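Local coordinates for major capsid protein (Human herpesvirus 1, PDB 1NO7) that builds the capsid shell of herpes simplex virus 1, of whose major capsid protein this is the large upper domain, at residues L179-A183 against V385-L389; V198-T203 against L228-P233; L508-A512 against P538-L544. One frame throughout, in Å; residues are numbered along the deposited sequence.

Contact 1: residues L179-A183 against V385-L389; sequences LLQAA and VYATL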
ATOM      1  N   LEU A 179     -13.192   1.595   7.583  1.00 25.04           N
ATOM      2  CA  LEU A 179     -14.097   2.658   7.130  1.00 25.04           C
ATOM      3  C   LEU A 179     -13.598   3.997   7.676  1.00 25.04           C
ATOM      4  O   LEU A 179     -13.578   4.998   6.942  1.00 25.04           O
ATOM      5  CB  LEU A 179     -15.542   2.407   7.583  1.00 36.05           C
ATOM      6  CG  LEU A 179     -16.133   1.032   7.269  1.00 36.05           C
ATOM      7  CD1 LEU A 179     -15.469   0.017   8.215  1.00 36.05           C
ATOM      8  CD2 LEU A 179     -17.661   1.030   7.454  1.00 36.05           C
ATOM      9  N   LEU A 180     -13.197   4.013   8.951  1.00 28.87           N
ATOM     10  CA  LEU A 180     -12.683   5.240   9.547  1.00 28.87           C
ATOM     11  C   LEU A 180     -11.492   5.718   8.722  1.00 28.87           C
ATOM     12  O   LEU A 180     -11.475   6.868   8.249  1.00 28.87           O
ATOM     13  CB  LEU A 180     -12.233   5.009  10.990  1.00 16.97           C
ATOM     14  CG  LEU A 180     -13.320   5.197  12.045  1.00 16.97           C
ATOM     15  CD1 LEU A 180     -12.685   5.232  13.475  1.00 16.97           C
ATOM     16  CD2 LEU A 180     -14.068   6.505  11.722  1.00 16.97           C
ATOM     17  N   GLN A 181     -10.504   4.827   8.557  1.00 30.06           N
ATOM     18  CA  GLN A 181      -9.298   5.111   7.776  1.00 30.06           C
ATOM     19  C   GLN A 181      -9.711   5.597   6.388  1.00 30.06           C
ATOM     20  O   GLN A 181      -9.168   6.571   5.862  1.00 30.06           O
ATOM     21  CB  GLN A 181      -8.442   3.847   7.650  1.00 46.04           C
ATOM     22  CG  GLN A 181      -7.420   3.910   6.518  1.00 46.04           C
ATOM     23  CD  GLN A 181      -6.827   2.547   6.179  1.00 46.04           C
ATOM     24  OE1 GLN A 181      -7.555   1.553   6.037  1.00 46.04           O
ATOM     25  NE2 GLN A 181      -5.504   2.494   6.026  1.00 46.04           N
ATOM     26  N   ALA A 182     -10.683   4.912   5.801  1.00 36.64           N
ATOM     27  CA  ALA A 182     -11.177   5.297   4.489  1.00 36.64           C
ATOM     28  C   ALA A 182     -11.641   6.759   4.540  1.00 36.64           C
ATOM     29  O   ALA A 182     -11.224   7.576   3.707  1.00 36.64           O
ATOM     30  CB  ALA A 182     -12.334   4.383   4.075  1.00 14.07           C
ATOM     31  N   ALA A 183     -12.494   7.076   5.524  1.00 45.44           N
ATOM     32  CA  ALA A 183     -13.025   8.432   5.722  1.00 45.44           C
ATOM     33  C   ALA A 183     -11.887   9.414   6.003  1.00 45.44           C
ATOM     34  O   ALA A 183     -11.857  10.521   5.459  1.00 45.44           O
ATOM     35  CB  ALA A 183     -14.009   8.439   6.880  1.00103.67           C
ATOM     36  N   VAL A 385     -19.304   3.502   2.049  1.00 53.83           N
ATOM     37  CA  VAL A 385     -18.679   3.819   3.338  1.00 53.83           C
ATOM     38  C   VAL A 385     -19.336   5.042   3.928  1.00 53.83           C
ATOM     39  O   VAL A 385     -20.143   4.933   4.851  1.00 53.83           O
ATOM     40  CB  VAL A 385     -17.163   4.127   3.230  1.00 39.88           C
ATOM     41  CG1 VAL A 385     -16.526   4.108   4.633  1.00 39.88           C
ATOM     42  CG2 VAL A 385     -16.480   3.119   2.320  1.00 39.88           C
ATOM     43  N   TYR A 386     -18.982   6.205   3.394  1.00 57.37           N
ATOM     44  CA  TYR A 386     -19.546   7.460   3.863  1.00 57.37           C
ATOM     45  C   TYR A 386     -20.975   7.293   4.337  1.00 57.37           C
ATOM     46  O   TYR A 386     -21.348   7.816   5.386  1.00 57.37           O
ATOM     47  CB  TYR A 386     -19.464   8.509   2.762  1.00 42.11           C
ATOM     48  CG  TYR A 386     -18.142   9.217   2.791  1.00 42.11           C
ATOM     49  CD1 TYR A 386     -17.596   9.781   1.637  1.00 42.11           C
ATOM     50  CD2 TYR A 386     -17.428   9.327   3.988  1.00 42.11           C
ATOM     51  CE1 TYR A 386     -16.354  10.442   1.674  1.00 42.11           C
ATOM     52  CE2 TYR A 386     -16.195   9.982   4.045  1.00 42.11           C
ATOM     53  CZ  TYR A 386     -15.656  10.540   2.887  1.00 42.11           C
ATOM     54  OH  TYR A 386     -14.437  11.197   2.961  1.00 42.11           O
ATOM     55  N   ALA A 387     -21.771   6.549   3.576  1.00 50.27           N
ATOM     56  CA  ALA A 387     -23.153   6.301   3.959  1.00 50.27           C
ATOM     57  C   ALA A 387     -23.208   5.689   5.363  1.00 50.27           C
ATOM     58  O   ALA A 387     -23.207   6.423   6.356  1.00 50.27           O
ATOM     59  CB  ALA A 387     -23.821   5.373   2.962  1.00 16.11           C
ATOM     60  N   THR A 388     -23.236   4.359   5.451  1.00 45.61           N
ATOM     61  CA  THR A 388     -23.320   3.685   6.753  1.00 45.61           C
ATOM     62  C   THR A 388     -22.481   4.352   7.845  1.00 45.61           C
ATOM     63  O   THR A 388     -22.718   4.144   9.040  1.00 45.61           O
ATOM     64  CB  THR A 388     -22.891   2.214   6.671  1.00 23.30           C
ATOM     65  OG1 THR A 388     -21.643   2.043   7.357  1.00 23.30           O
ATOM     66  CG2 THR A 388     -22.763   1.786   5.212  1.00 23.30           C
ATOM     67  N   LEU A 389     -21.499   5.145   7.433  1.00 55.31           N
ATOM     68  CA  LEU A 389     -20.655   5.848   8.387  1.00 55.31           C
ATOM     69  C   LEU A 389     -21.458   6.971   9.050  1.00 55.31           C
ATOM     70  O   LEU A 389     -21.606   6.985  10.276  1.00 55.31           O
ATOM     71  CB  LEU A 389     -19.418   6.422   7.686  1.00 38.32           C
ATOM     72  CG  LEU A 389     -18.075   5.996   8.284  1.00 38.32           C
ATOM     73  CD1 LEU A 389     -16.978   6.761   7.569  1.00 38.32           C
ATOM     74  CD2 LEU A 389     -18.034   6.282   9.789  1.00 38.32           C
TER
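Leu179 and Val385 meet where two helices cross, and their side chains lie slantwise over one another. The inner carbon of the leucine does the touching: Leu179 CB sits 3.5 Å from Val385 CG1. That valine branch stands anti to its own backbone N (chi1 -166°), a rotation that places it against the turn of 179-183, where Val385 CG1 also comes within 4.2 Å of Ala182 CB. Beyond CB, Leu179 runs on to Thr388, whose side chain it crosses at about a right angle, with Leu179 CD2 4.1 Å from Thr388 OG1. The hydroxyl itself is hydrogen-bonded to Tyr504 OH, so here the leucine merely lies against it.

The pair illustrates helix-on-helix packing in an alpha-plus-beta domain: helix 176-183 and helix 382-389 cross steeply, the axes of these short segments 10.0 Å apart and inclined at 116°. No hydrogen bond joins them, and Leu179 and two alanines of one helix meet Val385, Tyr386 and Leu389 of the other.

Ala183 takes two neighbours. Ala183 CB is 3.5 Å from Leu389 CD1 and 3.9 Å from Tyr386 CE2, the methyl lying obliquely to the tyrosine ring. Although the CB of Tyr386 is directed away from helix 176-183, the long ring swings back, and its OH forms a weak hydrogen bond with Ala452 N. Leu389 reaches over from the following turn: Leu389 CG lies 4.4 Å from Leu179 CB, and its other methyl, CD2, approaches CD2 of Leu180. Around this buried group, Met428 of helix 425-431 covers Leu179 and Thr388, while Val380 of strand 376-380 lies against both Ala182 and Val385.

Contact 2: residues V198-T203 against L228-P233; sequences VVQCIT and LGGDLP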
ATOM      1  N   VAL A 198     -10.665   8.931  17.284  1.00 34.93           N
ATOM      2  CA  VAL A 198      -9.549   8.010  17.094  1.00 34.93           C
ATOM      3  C   VAL A 198      -8.923   7.555  18.408  1.00 34.93           C
ATOM      4  O   VAL A 198      -8.836   6.348  18.683  1.00 34.93           O
ATOM      5  CB  VAL A 198      -8.442   8.646  16.253  1.00 16.70           C
ATOM      6  CG1 VAL A 198      -7.162   7.857  16.431  1.00 16.70           C
ATOM      7  CG2 VAL A 198      -8.852   8.677  14.781  1.00 16.70           C
ATOM      8  N   VAL A 199      -8.483   8.518  19.213  1.00 35.07           N
ATOM      9  CA  VAL A 199      -7.856   8.186  20.482  1.00 35.07           C
ATOM     10  C   VAL A 199      -8.680   7.109  21.177  1.00 35.07           C
ATOM     11  O   VAL A 199      -8.135   6.218  21.832  1.00 35.07           O
ATOM     12  CB  VAL A 199      -7.748   9.407  21.426  1.00 39.48           C
ATOM     13  CG1 VAL A 199      -6.893   9.027  22.629  1.00 39.48           C
ATOM     14  CG2 VAL A 199      -7.142  10.611  20.698  1.00 39.48           C
ATOM     15  N   GLN A 200      -9.998   7.187  21.011  1.00 41.98           N
ATOM     16  CA  GLN A 200     -10.880   6.202  21.627  1.00 41.98           C
ATOM     17  C   GLN A 200     -10.668   4.797  21.031  1.00 41.98           C
ATOM     18  O   GLN A 200     -10.352   3.843  21.767  1.00 41.98           O
ATOM     19  CB  GLN A 200     -12.345   6.615  21.451  1.00 63.81           C
ATOM     20  CG  GLN A 200     -12.677   8.025  21.941  1.00 63.81           C
ATOM     21  CD  GLN A 200     -13.970   8.066  22.745  1.00 63.81           C
ATOM     22  OE1 GLN A 200     -15.007   7.562  22.303  1.00 63.81           O
ATOM     23  NE2 GLN A 200     -13.910   8.665  23.930  1.00 63.81           N
ATOM     24  N   CYS A 201     -10.849   4.677  19.711  1.00 29.40           N
ATOM     25  CA  CYS A 201     -10.677   3.395  19.019  1.00 29.40           C
ATOM     26  C   CYS A 201      -9.368   2.747  19.411  1.00 29.40           C
ATOM     27  O   CYS A 201      -9.331   1.595  19.872  1.00 29.40           O
ATOM     28  CB  CYS A 201     -10.649   3.588  17.514  1.00 42.32           C
ATOM     29  SG  CYS A 201     -12.049   4.498  16.916  1.00 42.32           S
ATOM     30  N   ILE A 202      -8.283   3.492  19.223  1.00 34.02           N
ATOM     31  CA  ILE A 202      -6.984   2.948  19.551  1.00 34.02           C
ATOM     32  C   ILE A 202      -6.919   2.436  20.989  1.00 34.02           C
ATOM     33  O   ILE A 202      -6.519   1.291  21.218  1.00 34.02           O
ATOM     34  CB  ILE A 202      -5.877   3.975  19.344  1.00 10.47           C
ATOM     35  CG1 ILE A 202      -5.891   4.455  17.877  1.00 10.47           C
ATOM     36  CG2 ILE A 202      -4.539   3.350  19.780  1.00 10.47           C
ATOM     37  CD1 ILE A 202      -4.796   5.471  17.521  1.00 10.47           C
ATOM     38  N   THR A 203      -7.316   3.272  21.953  1.00 31.97           N
ATOM     39  CA  THR A 203      -7.261   2.844  23.351  1.00 31.97           C
ATOM     40  C   THR A 203      -8.173   1.664  23.535  1.00 31.97           C
ATOM     41  O   THR A 203      -7.809   0.657  24.147  1.00 31.97           O
ATOM     42  CB  THR A 203      -7.698   3.927  24.318  1.00 29.26           C
ATOM     43  OG1 THR A 203      -7.286   5.220  23.842  1.00 29.26           O
ATOM     44  CG2 THR A 203      -7.047   3.663  25.673  1.00 29.26           C
ATOM     45  N   LEU A 228      -1.032  12.576  19.452  1.00 40.75           N
ATOM     46  CA  LEU A 228      -1.905  12.224  20.603  1.00 40.75           C
ATOM     47  C   LEU A 228      -0.884  11.830  21.658  1.00 40.75           C
ATOM     48  O   LEU A 228      -0.943  10.748  22.241  1.00 40.75           O
ATOM     49  CB  LEU A 228      -2.376  10.846  19.987  1.00 20.08           C
ATOM     50  CG  LEU A 228      -3.085  10.744  18.628  1.00 20.08           C
ATOM     51  CD1 LEU A 228      -3.745   9.372  18.572  1.00 20.08           C
ATOM     52  CD2 LEU A 228      -4.140  11.833  18.416  1.00 20.08           C
ATOM     53  N   GLY A 229      -0.007  12.873  22.038  1.00 67.98           N
ATOM     54  CA  GLY A 229       1.111  12.645  22.938  1.00 67.98           C
ATOM     55  C   GLY A 229       0.683  11.897  24.185  1.00 67.98           C
ATOM     56  O   GLY A 229       0.827  10.672  24.278  1.00 67.98           O
ATOM     57  N   GLY A 230       0.149  12.637  25.150  1.00113.19           N
ATOM     58  CA  GLY A 230      -0.297  12.018  26.380  1.00113.19           C
ATOM     59  C   GLY A 230      -1.747  11.581  26.294  1.00113.19           C
ATOM     60  O   GLY A 230      -2.452  11.576  27.307  1.00113.19           O
ATOM     61  N   ASP A 231      -2.199  11.214  25.095  1.00 55.21           N
ATOM     62  CA  ASP A 231      -3.578  10.779  24.916  1.00 55.21           C
ATOM     63  C   ASP A 231      -3.768   9.261  24.885  1.00 55.21           C
ATOM     64  O   ASP A 231      -4.876   8.765  25.118  1.00 55.21           O
ATOM     65  CB  ASP A 231      -4.180  11.413  23.663  1.00 73.58           C
ATOM     66  CG  ASP A 231      -4.225  12.926  23.754  1.00 73.58           C
ATOM     67  OD1 ASP A 231      -5.074  13.553  23.072  1.00 73.58           O
ATOM     68  OD2 ASP A 231      -3.399  13.488  24.509  1.00 73.58           O
ATOM     69  N   LEU A 232      -2.704   8.517  24.592  1.00 52.85           N
ATOM     70  CA  LEU A 232      -2.814   7.059  24.582  1.00 52.85           C
ATOM     71  C   LEU A 232      -1.948   6.507  25.696  1.00 52.85           C
ATOM     72  O   LEU A 232      -0.942   7.112  26.068  1.00 52.85           O
ATOM     73  CB  LEU A 232      -2.359   6.461  23.242  1.00 48.51           C
ATOM     74  CG  LEU A 232      -3.142   6.912  22.008  1.00 48.51           C
ATOM     75  CD1 LEU A 232      -2.674   8.300  21.617  1.00 48.51           C
ATOM     76  CD2 LEU A 232      -2.925   5.946  20.858  1.00 48.51           C
ATOM     77  N   PRO A 233      -2.338   5.354  26.252  1.00 40.34           N
ATOM     78  CA  PRO A 233      -1.598   4.694  27.337  1.00 40.34           C
ATOM     79  C   PRO A 233      -0.102   4.640  26.992  1.00 40.34           C
ATOM     80  O   PRO A 233       0.271   4.504  25.818  1.00 40.34           O
ATOM     81  CB  PRO A 233      -2.224   3.302  27.382  1.00 67.66           C
ATOM     82  CG  PRO A 233      -3.649   3.565  26.984  1.00 67.66           C
ATOM     83  CD  PRO A 233      -3.503   4.551  25.838  1.00 67.66           C
TER
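Leu228 reaches Val199 and Ile202 at the start of the connection between helix 218-226 and helix 234-256. It slides past Val199 in the opposite direction, with Leu228 CD2 4.0 Å from Val199 CG2, and meets Ile202 tip to tip, Leu228 CD1 standing 4.2 Å from Ile202 CD1. Phe191 of helix 188-193 touches Leu228 as well as Val198. After the two glycines, Asp231 contributes its aliphatic part: Asp231 CB lies 3.8 Å from Val199 CG1, and the backbone carbonyl oxygen lies beside the same methyl. Leu232 follows, turning its CD2 methyl onto CG2 and CD1 of Ile202, which Cys236 and Tyr240 of helix 234-256 also cover. Pro233, the N-cap residue of that helix, ends the walk with Pro233 CG 3.6 Å from Thr203 CG2. The threonine methyl faces the proline because CG2 stands anti to the backbone N, while OG1 lies toward Val199 O of its own helix, in a bond modelled so short that its details are doubtful. With no hydrogen bond between the segments, the loop is held to helix 195-208 by the fit of apolar branches.

Contact 3: residues L508-A512 against P538-L544; sequences LPVHA and PLVPPAL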
ATOM      1  N   LEU A 508      -8.050  -5.450  -5.109  1.00 25.45           N
ATOM      2  CA  LEU A 508      -7.442  -5.000  -6.357  1.00 25.45           C
ATOM      3  C   LEU A 508      -5.943  -4.835  -6.111  1.00 25.45           C
ATOM      4  O   LEU A 508      -5.476  -3.706  -5.880  1.00 25.45           O
ATOM      5  CB  LEU A 508      -8.046  -3.664  -6.778  1.00 24.58           C
ATOM      6  CG  LEU A 508      -7.504  -3.096  -8.085  1.00 24.58           C
ATOM      7  CD1 LEU A 508      -8.579  -3.243  -9.180  1.00 24.58           C
ATOM      8  CD2 LEU A 508      -7.125  -1.615  -7.903  1.00 24.58           C
ATOM      9  N   PRO A 509      -5.168  -5.955  -6.160  1.00 36.21           N
ATOM     10  CA  PRO A 509      -3.715  -5.948  -5.932  1.00 36.21           C
ATOM     11  C   PRO A 509      -2.939  -5.133  -6.963  1.00 36.21           C
ATOM     12  O   PRO A 509      -3.099  -5.337  -8.173  1.00 36.21           O
ATOM     13  CB  PRO A 509      -3.341  -7.432  -5.995  1.00 35.31           C
ATOM     14  CG  PRO A 509      -4.625  -8.147  -5.710  1.00 35.31           C
ATOM     15  CD  PRO A 509      -5.611  -7.323  -6.488  1.00 35.31           C
ATOM     16  N   VAL A 510      -2.108  -4.209  -6.481  1.00 49.70           N
ATOM     17  CA  VAL A 510      -1.297  -3.386  -7.374  1.00 49.70           C
ATOM     18  C   VAL A 510       0.066  -4.038  -7.572  1.00 49.70           C
ATOM     19  O   VAL A 510       0.822  -3.651  -8.469  1.00 49.70           O
ATOM     20  CB  VAL A 510      -1.039  -1.978  -6.795  1.00 37.46           C
ATOM     21  CG1 VAL A 510      -2.315  -1.192  -6.779  1.00 37.46           C
ATOM     22  CG2 VAL A 510      -0.465  -2.081  -5.386  1.00 37.46           C
ATOM     23  N   HIS A 511       0.378  -5.032  -6.746  1.00 32.37           N
ATOM     24  CA  HIS A 511       1.680  -5.666  -6.836  1.00 32.37           C
ATOM     25  C   HIS A 511       1.752  -7.027  -6.135  1.00 32.37           C
ATOM     26  O   HIS A 511       1.137  -7.241  -5.084  1.00 32.37           O
ATOM     27  CB  HIS A 511       2.715  -4.705  -6.263  1.00 65.04           C
ATOM     28  CG  HIS A 511       4.116  -5.191  -6.391  1.00 65.04           C
ATOM     29  ND1 HIS A 511       4.651  -6.137  -5.546  1.00 65.04           N
ATOM     30  CD2 HIS A 511       5.089  -4.881  -7.279  1.00 65.04           C
ATOM     31  CE1 HIS A 511       5.896  -6.388  -5.908  1.00 65.04           C
ATOM     32  NE2 HIS A 511       6.187  -5.640  -6.957  1.00 65.04           N
ATOM     33  N   ALA A 512       2.503  -7.949  -6.735  1.00 37.69           N
ATOM     34  CA  ALA A 512       2.652  -9.307  -6.212  1.00 37.69           C
ATOM     35  C   ALA A 512       2.810  -9.297  -4.697  1.00 37.69           C
ATOM     36  O   ALA A 512       2.273 -10.166  -4.006  1.00 37.69           O
ATOM     37  CB  ALA A 512       3.858  -9.979  -6.862  1.00136.49           C
ATOM     38  N   PRO A 538       0.251 -14.984  -7.591  1.00 34.91           N
ATOM     39  CA  PRO A 538      -0.190 -13.588  -7.470  1.00 34.91           C
ATOM     40  C   PRO A 538      -1.007 -13.126  -8.692  1.00 34.91           C
ATOM     41  O   PRO A 538      -0.543 -13.224  -9.830  1.00 34.91           O
ATOM     42  CB  PRO A 538       1.125 -12.818  -7.313  1.00 59.66           C
ATOM     43  CG  PRO A 538       2.180 -13.785  -7.818  1.00 59.66           C
ATOM     44  CD  PRO A 538       1.686 -15.099  -7.304  1.00 59.66           C
ATOM     45  N   LEU A 539      -2.218 -12.614  -8.444  1.00 49.47           N
ATOM     46  CA  LEU A 539      -3.116 -12.159  -9.513  1.00 49.47           C
ATOM     47  C   LEU A 539      -3.127 -10.663  -9.830  1.00 49.47           C
ATOM     48  O   LEU A 539      -4.181 -10.115 -10.156  1.00 49.47           O
ATOM     49  CB  LEU A 539      -4.562 -12.589  -9.216  1.00 36.81           C
ATOM     50  CG  LEU A 539      -4.930 -14.073  -9.316  1.00 36.81           C
ATOM     51  CD1 LEU A 539      -4.428 -14.583 -10.652  1.00 36.81           C
ATOM     52  CD2 LEU A 539      -4.332 -14.881  -8.147  1.00 36.81           C
ATOM     53  N   VAL A 540      -1.976 -10.002  -9.755  1.00 39.15           N
ATOM     54  CA  VAL A 540      -1.933  -8.571 -10.064  1.00 39.15           C
ATOM     55  C   VAL A 540      -2.352  -8.270 -11.514  1.00 39.15           C
ATOM     56  O   VAL A 540      -1.654  -8.653 -12.462  1.00 39.15           O
ATOM     57  CB  VAL A 540      -0.523  -7.992  -9.835  1.00 45.76           C
ATOM     58  CG1 VAL A 540      -0.455  -6.546 -10.333  1.00 45.76           C
ATOM     59  CG2 VAL A 540      -0.175  -8.060  -8.351  1.00 45.76           C
ATOM     60  N   PRO A 541      -3.487  -7.564 -11.698  1.00 29.02           N
ATOM     61  CA  PRO A 541      -4.046  -7.184 -13.002  1.00 29.02           C
ATOM     62  C   PRO A 541      -3.015  -6.657 -13.992  1.00 29.02           C
ATOM     63  O   PRO A 541      -2.278  -5.706 -13.699  1.00 29.02           O
ATOM     64  CB  PRO A 541      -5.064  -6.111 -12.635  1.00 54.52           C
ATOM     65  CG  PRO A 541      -5.574  -6.590 -11.334  1.00 54.52           C
ATOM     66  CD  PRO A 541      -4.294  -6.976 -10.613  1.00 54.52           C
ATOM     67  N   PRO A 542      -2.956  -7.264 -15.188  1.00 45.75           N
ATOM     68  CA  PRO A 542      -1.989  -6.803 -16.186  1.00 45.75           C
ATOM     69  C   PRO A 542      -2.116  -5.307 -16.420  1.00 45.75           C
ATOM     70  O   PRO A 542      -1.191  -4.684 -16.931  1.00 45.75           O
ATOM     71  CB  PRO A 542      -2.337  -7.626 -17.426  1.00 51.81           C
ATOM     72  CG  PRO A 542      -3.782  -7.955 -17.232  1.00 51.81           C
ATOM     73  CD  PRO A 542      -3.844  -8.289 -15.756  1.00 51.81           C
ATOM     74  N   ALA A 543      -3.252  -4.729 -16.043  1.00 47.55           N
ATOM     75  CA  ALA A 543      -3.458  -3.289 -16.211  1.00 47.55           C
ATOM     76  C   ALA A 543      -2.604  -2.518 -15.193  1.00 47.55           C
ATOM     77  O   ALA A 543      -2.273  -1.342 -15.401  1.00 47.55           O
ATOM     78  CB  ALA A 543      -4.942  -2.943 -16.030  1.00 78.53           C
ATOM     79  N   LEU A 544      -2.239  -3.197 -14.105  1.00 47.87           N
ATOM     80  CA  LEU A 544      -1.446  -2.599 -13.030  1.00 47.87           C
ATOM     81  C   LEU A 544       0.021  -3.003 -13.054  1.00 47.87           C
ATOM     82  O   LEU A 544       0.769  -2.678 -12.128  1.00 47.87           O
ATOM     83  CB  LEU A 544      -2.044  -2.977 -11.666  1.00 44.42           C
ATOM     84  CG  LEU A 544      -3.336  -2.291 -11.199  1.00 44.42           C
ATOM     85  CD1 LEU A 544      -4.100  -3.185 -10.225  1.00 44.42           C
ATOM     86  CD2 LEU A 544      -2.977  -0.956 -10.559  1.00 44.42           C
TER
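Val540 packs against the backbone of Pro509 and Val510, and its two methyls divide the work. CG1, anti to the backbone N (chi1 173°), lies near two carbonyl oxygens, with Val540 CG1 3.6 Å from Pro509 O and 3.7 Å from Val510 O. The other methyl meets the proline ring: Val540 CG2 is modelled 4.0 Å from Pro509 CB, though its place is less sure. At one end Ala512 CB and Pro538 CB touch at 4.0 Å. At the other, Leu544 spreads its methyls between two partners: Leu544 CD1 is 4.0 Å from Leu508 CG, the side chains meeting nearly at right angles, and Leu544 CD2 is 3.8 Å from Val510 CG1. Pro541 completes the layer, its ring carbon CD packing near that of Pro509.

Behind this shell, the chain turns between Pro541 and Leu544, where a backbone bond is modelled too short to be relied on, and Leu544 comes back toward 508-510. Tyr37 OH hydrogen-bonds to the carbonyls of both Pro538 and Val540, so a residue near the start of the modelled chain grips 538-544 twice. Thr377 pairs with the backbone of Leu508, and in His511 ND1 accepts from Leu513 N while NE2 bonds to Ile552 O. Helix 48-56 covers three of the prolines, with Gln52 on Pro509 and Phe55 on Pro541 and Pro542.

Neither segment is regular, and no hydrogen bond passes between them. Proline lacks the N-H that sheet pairing needs, and two such stretches joined through proline rings and aliphatic branches are loop-to-loop packing within the buried interior of this domain.

In the fold
The three contacts show how one large alpha-plus-beta domain is tied together over very different chain spans. Contact 2 closes a short excursion and is nested within the 201 residues that contact 1 encloses; contact 3 follows later in the chain. Contacts 1 and 2, with centres about 20 Å apart, touch directly: helix 176-183 packs on helix 195-208 through Leu180 CD1 and Cys201 SG, 3.6 Å apart. Contact 3 stands apart, its centre about 25 Å from that of contact 1 and about 35 Å from that of contact 2; contacts 2 and 3 lie on opposite sides of the chain's centre. One region thus joins a helix crossing and a helix-loop contact, while contact 3 pairs two irregular, proline-rich segments.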